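Local structure of Gp15 protein (Listeria phage PSA, 6R5W) at residues A[71-77]-A[93-99]; A[86-90]-A[113-117]; A[126-130]-A[153-159]; A[134-138]-A[150-154]. The protein probably recognises receptors on the host cell surface as a phage homotrimer, this chain being its C-terminal part with a helical stalk and a beta-rich head. All blocks are in the same frame, centred on the assembly; numbering follows the deposited sequence.

Contact 1 (A[71-77]-A[93-99])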
# COMPACT_ATOMS: atom_id res chain seq x y z
N PHE A 71 -8.09 27.11 22.65
CA PHE A 71 -8.48 25.71 22.77
C PHE A 71 -7.43 24.95 23.62
O PHE A 71 -6.22 25.27 23.61
CB PHE A 71 -8.57 25.05 21.40
CG PHE A 71 -9.80 25.41 20.60
CD1 PHE A 71 -10.94 24.66 20.74
CD2 PHE A 71 -9.77 26.44 19.71
CE1 PHE A 71 -12.09 24.92 20.01
CE2 PHE A 71 -10.93 26.69 18.90
CZ PHE A 71 -12.06 25.97 19.09
N VAL A 72 -7.89 23.87 24.23
CA VAL A 72 -7.00 22.95 24.92
C VAL A 72 -7.08 21.59 24.21
O VAL A 72 -8.09 21.26 23.57
CB VAL A 72 -7.35 22.81 26.41
CG1 VAL A 72 -7.13 24.17 27.12
CG2 VAL A 72 -8.77 22.32 26.65
N ALA A 73 -5.98 20.84 24.31
CA ALA A 73 -5.91 19.46 23.76
C ALA A 73 -6.40 18.58 24.89
O ALA A 73 -5.63 18.19 25.78
CB ALA A 73 -4.50 19.11 23.33
N SER A 74 -7.69 18.30 24.88
CA SER A 74 -8.25 17.40 25.89
C SER A 74 -7.74 15.99 25.68
O SER A 74 -7.58 15.24 26.65
CB SER A 74 -9.79 17.43 25.84
OG SER A 74 -10.37 16.52 26.76
N GLN A 75 -7.48 15.62 24.42
CA GLN A 75 -6.61 14.48 24.13
C GLN A 75 -5.50 14.96 23.21
O GLN A 75 -5.75 15.84 22.38
CB GLN A 75 -7.40 13.34 23.46
CG GLN A 75 -8.52 12.76 24.34
CD GLN A 75 -7.98 12.12 25.61
OE1 GLN A 75 -7.03 11.33 25.57
NE2 GLN A 75 -8.59 12.47 26.75
N PRO A 76 -4.27 14.43 23.33
CA PRO A 76 -3.18 14.90 22.45
C PRO A 76 -3.62 14.93 21.01
O PRO A 76 -4.33 14.04 20.52
CB PRO A 76 -2.04 13.89 22.68
CG PRO A 76 -2.30 13.35 24.10
CD PRO A 76 -3.84 13.30 24.20
N LEU A 77 -3.31 16.03 20.34
CA LEU A 77 -3.68 16.22 18.93
C LEU A 77 -2.56 15.65 18.10
O LEU A 77 -1.44 16.14 18.15
CB LEU A 77 -3.91 17.70 18.63
CG LEU A 77 -4.88 18.31 19.62
CD1 LEU A 77 -5.14 19.84 19.22
CD2 LEU A 77 -6.20 17.67 19.72
N SER A 93 -6.31 12.94 14.71
CA SER A 93 -6.91 12.37 15.91
C SER A 93 -6.82 13.40 17.06
O SER A 93 -5.93 14.27 17.09
CB SER A 93 -6.19 11.04 16.36
OG SER A 93 -4.91 11.38 16.82
N GLY A 94 -7.70 13.21 18.04
CA GLY A 94 -7.73 13.99 19.23
C GLY A 94 -9.05 14.69 19.46
O GLY A 94 -10.00 14.56 18.68
N ILE A 95 -9.13 15.39 20.62
CA ILE A 95 -10.34 16.05 21.07
C ILE A 95 -9.93 17.40 21.62
O ILE A 95 -8.97 17.49 22.40
CB ILE A 95 -11.07 15.24 22.14
CG1 ILE A 95 -11.47 13.84 21.61
CG2 ILE A 95 -12.35 15.97 22.67
CD1 ILE A 95 -12.06 12.94 22.71
N VAL A 96 -10.61 18.47 21.18
CA VAL A 96 -10.28 19.83 21.66
C VAL A 96 -11.39 20.27 22.61
O VAL A 96 -12.59 19.95 22.41
CB VAL A 96 -10.08 20.85 20.53
CG1 VAL A 96 -8.90 20.45 19.70
CG2 VAL A 96 -11.37 20.93 19.66
N GLY A 97 -11.00 21.04 23.63
CA GLY A 97 -11.89 21.66 24.59
C GLY A 97 -11.91 23.19 24.45
O GLY A 97 -10.92 23.79 23.98
N LYS A 98 -12.99 23.79 24.93
CA LYS A 98 -13.20 25.24 24.80
C LYS A 98 -12.07 26.02 25.43
O LYS A 98 -11.56 26.98 24.84
CB LYS A 98 -14.51 25.59 25.44
CG LYS A 98 -14.93 27.09 25.25
CD LYS A 98 -16.08 27.34 26.14
CE LYS A 98 -16.76 28.67 25.69
NZ LYS A 98 -17.98 28.90 26.51
N GLY A 99 -11.57 25.55 26.59
CA GLY A 99 -10.46 26.28 27.19
C GLY A 99 -10.91 27.71 27.49
O GLY A 99 -12.01 27.95 28.02
O HOH W 1 -4.91 11.69 19.84
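Ser93 begins the second segment beside Leu77, whose CA lies nearest that of Gly94. Ser93 O lies 3.5 Å from Leu77 CA in a CA-H...O contact, and water 1 spans the gap by donating to Pro76 O (2.5 Å) and Ser93 OG (3.0 Å). At Gly94, phi/psi of 121/177 would jam a CB against the preceding carbonyl, and an ideal CB would also lie 2.7 Å from Leu77 CD2, so only glycine fits comfortably. Ile95 O faces the corner at Ser74 and Gln75: it accepts from Gln75 N (3.1 Å, 167°) and weakly from Ser74 N (2.9 Å, 121°), while Ile95 CD1 packs 3.9 Å from Gln75 CG. Val96 forms a non-hydrogen-bonded antiparallel pair with Ala73, and its methyls reach two residues, CG2 touching Phe71 CD1 at 3.9 Å and CG1 touching Leu77 CD1 at 3.8 Å. Gly97 closes the pairing with Val72, through Gly97 N to Val72 O (2.9 Å) and Val72 N to Gly97 O (3.0 Å), both near 165°. Beyond it the strand ends, yet Gly99 CA stays 4.9 Å from Phe71 CA and 3.9 Å from Val72 CG1. This is the open end of the hairpin of strands 72-84 and 87-97. Strand 159-167 continues the sheet beyond strand 87-97, while Phe71 and Val96 pack on Cys107 and Ile149 of the second sheet, as in a beta sandwich.

Contact 2 (A[86-90]-A[113-117]). With CD (cadmium ion), chain G.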
# COMPACT_ATOMS: atom_id res chain seq x y z
N ASN A 86 3.59 10.02 -4.41
CA ASN A 86 4.09 11.32 -4.01
C ASN A 86 3.06 12.14 -3.25
O ASN A 86 3.08 13.39 -3.28
CB ASN A 86 4.64 12.01 -5.26
CG ASN A 86 5.96 11.39 -5.68
OD1 ASN A 86 6.94 11.35 -4.87
ND2 ASN A 86 5.96 10.77 -6.83
N ARG A 87 2.16 11.47 -2.53
CA ARG A 87 1.23 12.15 -1.66
C ARG A 87 1.29 11.50 -0.30
O ARG A 87 1.94 10.47 -0.13
CB ARG A 87 -0.22 12.07 -2.19
CG ARG A 87 -0.46 12.69 -3.63
CD ARG A 87 -1.86 12.29 -4.08
NE ARG A 87 -2.29 12.73 -5.40
CZ ARG A 87 -3.03 13.79 -5.64
NH1 ARG A 87 -3.41 14.62 -4.66
NH2 ARG A 87 -3.41 14.03 -6.90
N PHE A 88 0.57 12.08 0.64
CA PHE A 88 0.33 11.46 1.93
C PHE A 88 -1.18 11.34 2.16
O PHE A 88 -1.93 12.28 1.90
CB PHE A 88 0.90 12.24 3.10
CG PHE A 88 2.36 12.47 3.01
CD1 PHE A 88 3.26 11.44 3.30
CD2 PHE A 88 2.87 13.71 2.66
CE1 PHE A 88 4.63 11.65 3.23
CE2 PHE A 88 4.23 13.92 2.60
CZ PHE A 88 5.10 12.89 2.86
N LEU A 89 -1.58 10.22 2.81
CA LEU A 89 -2.88 10.12 3.43
C LEU A 89 -2.72 10.55 4.88
O LEU A 89 -1.88 9.99 5.59
CB LEU A 89 -3.38 8.70 3.34
CG LEU A 89 -4.74 8.51 3.99
CD1 LEU A 89 -5.88 9.21 3.21
CD2 LEU A 89 -5.00 6.97 4.02
N VAL A 90 -3.52 11.51 5.31
CA VAL A 90 -3.39 12.13 6.63
C VAL A 90 -4.63 11.76 7.43
O VAL A 90 -5.76 11.90 6.94
CB VAL A 90 -3.23 13.66 6.53
CG1 VAL A 90 -3.19 14.27 7.96
CG2 VAL A 90 -2.00 14.04 5.68
N PHE A 113 3.79 20.81 4.88
CA PHE A 113 3.90 19.66 3.99
C PHE A 113 2.67 18.71 4.07
O PHE A 113 2.57 17.77 3.24
CB PHE A 113 5.18 18.84 4.24
CG PHE A 113 5.16 18.00 5.52
CD1 PHE A 113 5.45 18.55 6.74
CD2 PHE A 113 4.88 16.65 5.47
CE1 PHE A 113 5.46 17.79 7.89
CE2 PHE A 113 4.86 15.89 6.62
CZ PHE A 113 5.15 16.47 7.82
N LEU A 114 1.75 18.93 5.01
CA LEU A 114 0.50 18.17 5.06
C LEU A 114 -0.67 19.02 4.57
O LEU A 114 -1.80 18.74 4.90
CB LEU A 114 0.26 17.64 6.46
CG LEU A 114 1.33 16.64 6.92
CD1 LEU A 114 0.91 16.11 8.29
CD2 LEU A 114 1.51 15.49 5.91
N ALA A 115 -0.41 20.09 3.80
CA ALA A 115 -1.53 20.85 3.25
C ALA A 115 -2.38 19.96 2.34
O ALA A 115 -1.85 19.14 1.59
CB ALA A 115 -1.01 22.06 2.45
N PRO A 116 -3.71 20.11 2.35
CA PRO A 116 -4.56 19.24 1.53
C PRO A 116 -4.52 19.56 0.04
O PRO A 116 -4.33 20.72 -0.35
CB PRO A 116 -5.97 19.49 2.08
CG PRO A 116 -5.90 20.86 2.64
CD PRO A 116 -4.48 21.02 3.20
N ASP A 117 -4.79 18.56 -0.79
CA ASP A 117 -5.11 18.77 -2.20
C ASP A 117 -6.54 19.28 -2.25
O ASP A 117 -7.48 18.52 -2.06
CB ASP A 117 -4.94 17.51 -3.03
CG ASP A 117 -4.94 17.79 -4.53
OD1 ASP A 117 -4.99 18.97 -4.83
OD2 ASP A 117 -4.95 16.86 -5.33
CD CD G . -4.52 18.28 -7.17
O HOH W 2 -4.45 16.48 -8.97
O HOH W 3 -1.95 17.84 -6.60
O HOH W 4 -4.11 20.47 -8.14
O HOH W 5 -7.04 18.32 -7.62
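Two separate patches join strand 87-90 to the irregular segment 113-117, whose end-to-end direction lies 95° from that of the strand. The polar patch depends on an extended arginine. Arg87 leaves its CA sideways, but after an m chi1, t settings at chi2 and chi3 carry the guanidinium out to Asp117. There NH1 donates to Asp117 OD2 at 2.8 Å and 177°, an almost linear salt-bridge bond with the carboxylate at the edge of the guanidinium plane. Asp117, with chi1 near t and chi2 of 5°, points toward the strand and at the same time holds a cadmium ion with both oxygens, OD1 at 2.5 Å and OD2 at 2.4 Å; four waters complete six ligand atoms, and one of them, water 2, is a weak 3.4 Å acceptor for Arg87 NH2. The apolar patch gathers round Leu114, whose m,t rotamer places Leu114 CD2 3.9 Å from Phe88 CD2; Leu114 CD2 also lies 3.8 Å from Val90 CG2. Phe113, in the p rotamer, turns its ring so that CD2 meets Phe88 CE2 at 4.0 Å on the Phe113 ring edge. Tyr81 stacks edge-to-face with both phenylalanines. Because OD2 serves guanidinium and metal together, the Asp117 charge is shared between two cations, and the contact combines a carboxylate bridging a metal and a guanidinium with a small hydrophobic cluster.

Contact 3 (A[126-130]-A[153-159])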
# COMPACT_ATOMS: atom_id res chain seq x y z
N ALA A 126 -18.33 16.22 12.41
CA ALA A 126 -17.56 15.70 13.55
C ALA A 126 -18.50 15.50 14.74
O ALA A 126 -19.51 16.24 14.94
CB ALA A 126 -16.45 16.62 13.95
N ALA A 127 -18.20 14.50 15.55
CA ALA A 127 -18.94 14.36 16.79
C ALA A 127 -18.42 15.32 17.86
O ALA A 127 -17.24 15.61 17.94
CB ALA A 127 -18.86 12.91 17.33
N GLN A 128 -19.33 15.74 18.74
CA GLN A 128 -18.91 16.32 20.01
C GLN A 128 -19.04 15.23 21.08
O GLN A 128 -19.71 14.20 20.90
CB GLN A 128 -19.75 17.56 20.39
CG GLN A 128 -19.61 18.68 19.40
CD GLN A 128 -20.16 20.04 20.01
OE1 GLN A 128 -21.38 20.27 19.99
NE2 GLN A 128 -19.28 20.81 20.56
N GLN A 129 -18.38 15.50 22.19
CA GLN A 129 -18.30 14.56 23.31
C GLN A 129 -19.55 14.62 24.18
O GLN A 129 -19.55 15.15 25.29
CB GLN A 129 -17.04 14.90 24.05
CG GLN A 129 -16.70 13.90 25.24
CD GLN A 129 -15.46 14.26 25.97
OE1 GLN A 129 -14.48 14.71 25.42
NE2 GLN A 129 -15.54 14.15 27.31
N SER A 130 -20.65 14.09 23.64
CA SER A 130 -21.95 14.28 24.25
C SER A 130 -22.94 13.20 23.90
O SER A 130 -22.97 12.68 22.78
CB SER A 130 -22.52 15.67 23.86
OG SER A 130 -23.91 15.79 24.23
N GLY A 153 -22.90 22.16 18.07
CA GLY A 153 -24.15 22.07 18.80
C GLY A 153 -24.08 22.88 20.09
O GLY A 153 -25.07 23.50 20.51
N SER A 154 -22.93 22.83 20.74
CA SER A 154 -22.69 23.58 21.97
C SER A 154 -21.24 23.98 22.11
O SER A 154 -20.33 23.13 22.05
CB SER A 154 -23.11 22.73 23.22
OG SER A 154 -22.52 23.33 24.38
N VAL A 155 -21.01 25.29 22.36
CA VAL A 155 -19.63 25.75 22.51
C VAL A 155 -18.96 25.23 23.78
O VAL A 155 -17.73 25.34 23.90
CB VAL A 155 -19.52 27.28 22.50
CG1 VAL A 155 -20.14 27.83 21.19
CG2 VAL A 155 -20.21 27.87 23.72
N ASP A 156 -19.74 24.69 24.71
CA ASP A 156 -19.20 24.23 25.98
C ASP A 156 -18.90 22.73 26.02
O ASP A 156 -18.51 22.22 27.07
CB ASP A 156 -20.18 24.53 27.11
CG ASP A 156 -20.42 26.01 27.25
OD1 ASP A 156 -19.42 26.74 27.25
OD2 ASP A 156 -21.59 26.42 27.31
N VAL A 157 -19.04 22.03 24.91
CA VAL A 157 -18.82 20.56 24.82
C VAL A 157 -17.59 20.34 23.95
O VAL A 157 -17.36 21.09 22.99
CB VAL A 157 -20.05 19.86 24.26
CG1 VAL A 157 -19.82 18.37 24.02
CG2 VAL A 157 -21.23 20.06 25.24
N ASN A 158 -16.77 19.36 24.32
CA ASN A 158 -15.55 19.16 23.58
C ASN A 158 -15.92 18.66 22.17
O ASN A 158 -16.99 18.09 21.94
CB ASN A 158 -14.64 18.10 24.25
CG ASN A 158 -14.13 18.51 25.63
OD1 ASN A 158 -14.23 19.66 26.03
ND2 ASN A 158 -13.53 17.55 26.35
N THR A 159 -15.00 18.86 21.23
CA THR A 159 -15.22 18.53 19.82
C THR A 159 -14.14 17.56 19.32
O THR A 159 -12.93 17.80 19.48
CB THR A 159 -15.25 19.81 18.98
OG1 THR A 159 -16.40 20.58 19.39
CG2 THR A 159 -15.44 19.49 17.54
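Gln128 loses 108 Å² to the other segment, about twice the share of any other residue here. Its side chain starts sideways, then reaches into the turn that follows strand 146-152. OE1 accepts from Ser154 N (3.1 Å), and NE2 donates to Ser154 O (3.0 Å, 170°) and to Thr159 OG1 (3.1 Å). The side-chain amide thus holds the first residue of the type I turn from Ser154 to Val157 and Thr159 just after it; an ST turn, Asp156 N to Ser154 OG at 3.1 Å, reinforces the turn. Gln129, with 54 Å² covered, extends the pairing: its N donates to Asn158 O at 3.0 Å and 166°, and its OE1 accepts from Asn158 ND2 at 3.1 Å. Val157 supplies the apolar share, CG1 lying 3.7 Å from Gln128 CB and 3.8 Å from Ser130 CB. The backbones are bridged once, between Gln128 and Thr159 (CA-CA 4.3 Å); three of the five hydrogen bonds use the Gln128 side-chain amide, and side-chain chemistry takes over where regular strand pairing stops.

Contact 4 (A[134-138]-A[150-154]). With CD (cadmium ion), chain E.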
# COMPACT_ATOMS: atom_id res chain seq x y z
N SER A 134 -27.67 16.08 18.88
CA SER A 134 -27.60 17.42 18.29
C SER A 134 -26.27 18.12 18.57
O SER A 134 -25.96 19.15 17.93
CB SER A 134 -28.75 18.29 18.83
OG SER A 134 -28.66 18.33 20.29
N ASN A 135 -25.46 17.61 19.48
CA ASN A 135 -24.12 18.14 19.72
C ASN A 135 -23.11 17.46 18.78
O ASN A 135 -22.39 16.52 19.14
CB ASN A 135 -23.72 18.01 21.19
CG ASN A 135 -24.45 19.02 22.10
OD1 ASN A 135 -24.86 20.08 21.64
ND2 ASN A 135 -24.66 18.68 23.36
N GLN A 136 -23.01 18.03 17.56
CA GLN A 136 -22.05 17.66 16.52
C GLN A 136 -21.52 18.98 15.97
O GLN A 136 -21.99 20.06 16.36
CB GLN A 136 -22.77 16.81 15.46
CG GLN A 136 -23.35 15.53 16.16
CD GLN A 136 -23.77 14.47 15.19
OE1 GLN A 136 -24.40 14.75 14.19
NE2 GLN A 136 -23.51 13.24 15.49
N ALA A 137 -20.60 18.89 15.02
CA ALA A 137 -19.87 20.06 14.54
C ALA A 137 -19.71 19.99 13.02
O ALA A 137 -19.57 18.91 12.43
CB ALA A 137 -18.53 20.17 15.21
N ASN A 138 -19.73 21.17 12.41
CA ASN A 138 -19.28 21.37 11.04
C ASN A 138 -17.86 21.95 11.10
O ASN A 138 -17.67 23.08 11.59
CB ASN A 138 -20.20 22.33 10.27
CG ASN A 138 -21.56 21.73 10.00
OD1 ASN A 138 -21.73 20.52 9.84
ND2 ASN A 138 -22.59 22.61 9.95
N VAL A 150 -16.52 25.66 12.60
CA VAL A 150 -17.45 26.65 12.09
C VAL A 150 -18.82 26.55 12.71
O VAL A 150 -19.49 27.56 12.92
CB VAL A 150 -17.53 26.49 10.55
CG1 VAL A 150 -18.76 27.18 9.99
CG2 VAL A 150 -16.27 27.02 9.91
N GLY A 151 -19.28 25.34 13.02
CA GLY A 151 -20.57 25.20 13.70
C GLY A 151 -20.48 24.12 14.73
O GLY A 151 -19.83 23.10 14.47
N VAL A 152 -21.09 24.34 15.90
CA VAL A 152 -21.10 23.34 16.97
C VAL A 152 -22.49 23.34 17.60
O VAL A 152 -23.18 24.37 17.72
CB VAL A 152 -20.02 23.55 18.05
CG1 VAL A 152 -18.63 23.36 17.56
CG2 VAL A 152 -20.15 24.98 18.73
N GLY A 153 -22.90 22.16 18.07
CA GLY A 153 -24.15 22.07 18.80
C GLY A 153 -24.08 22.88 20.09
O GLY A 153 -25.07 23.50 20.51
N SER A 154 -22.93 22.83 20.74
CA SER A 154 -22.69 23.58 21.97
C SER A 154 -21.24 23.98 22.11
O SER A 154 -20.33 23.13 22.05
CB SER A 154 -23.11 22.73 23.22
OG SER A 154 -22.52 23.33 24.38
CD CD E . -25.91 16.17 13.16
O HOH W 6 -25.91 18.34 14.50
O HOH W 7 -27.88 17.12 12.12
O HOH W 8 -27.45 15.39 14.74
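A cadmium ion shared by all three subunits sits on this hairpin: Gln136 OE1 binds it at 2.3 Å, while its NE2 donates to Asn138 OD1 of the second subunit; Gln136 of each neighbouring subunit supplies one more OE1, and waters 6, 7 and 8 lie at 2.3 to 2.5 Å. The strands 136-138 and 150-152 run antiparallel, 171° between directions with axes 4.5 Å apart. A classic beta bulge breaks their regularity, because Val150 N and Gly151 N both donate to Asn138 O, at 3.0 and 3.1 Å. In return Asn138 N donates to Gly151 O (2.8 Å). Ala137 and Val152 form the non-hydrogen-bonded pair, CB to CG1 at 4.0 Å, before Gly153 N donates to Gln136 O (2.9 Å). A side chain on Gly153 would collide with Ser134 O, since an ideal CB lies 2.4 Å from it. Within the four-stranded sheet this hairpin lies between strands 105-109 and 122-127, while Ala137 and Val152 touch Thr159 of strand 159-167 in the other sheet.

The head follows the helical part of the chain, and all four contacts lie within it. Contact 1 comes first, closing the hairpin of strands 72-84 and 87-97. Contact 2 begins inside that loop, at 86-90, and ends beyond it, at 113-117, so the two cross and share strand 87-97. Contact 3 opens only after both have closed, joining 126-130 to the turn after strand 146-152. Contact 4 begins within its loop and ends on the same stretch, the two sharing Gly153 and Ser154. A salt bridge from Lys98 NZ to Asp156 OD1 (2.7 Å) ties contact 1 to contact 3, linking the ends of the two sheets.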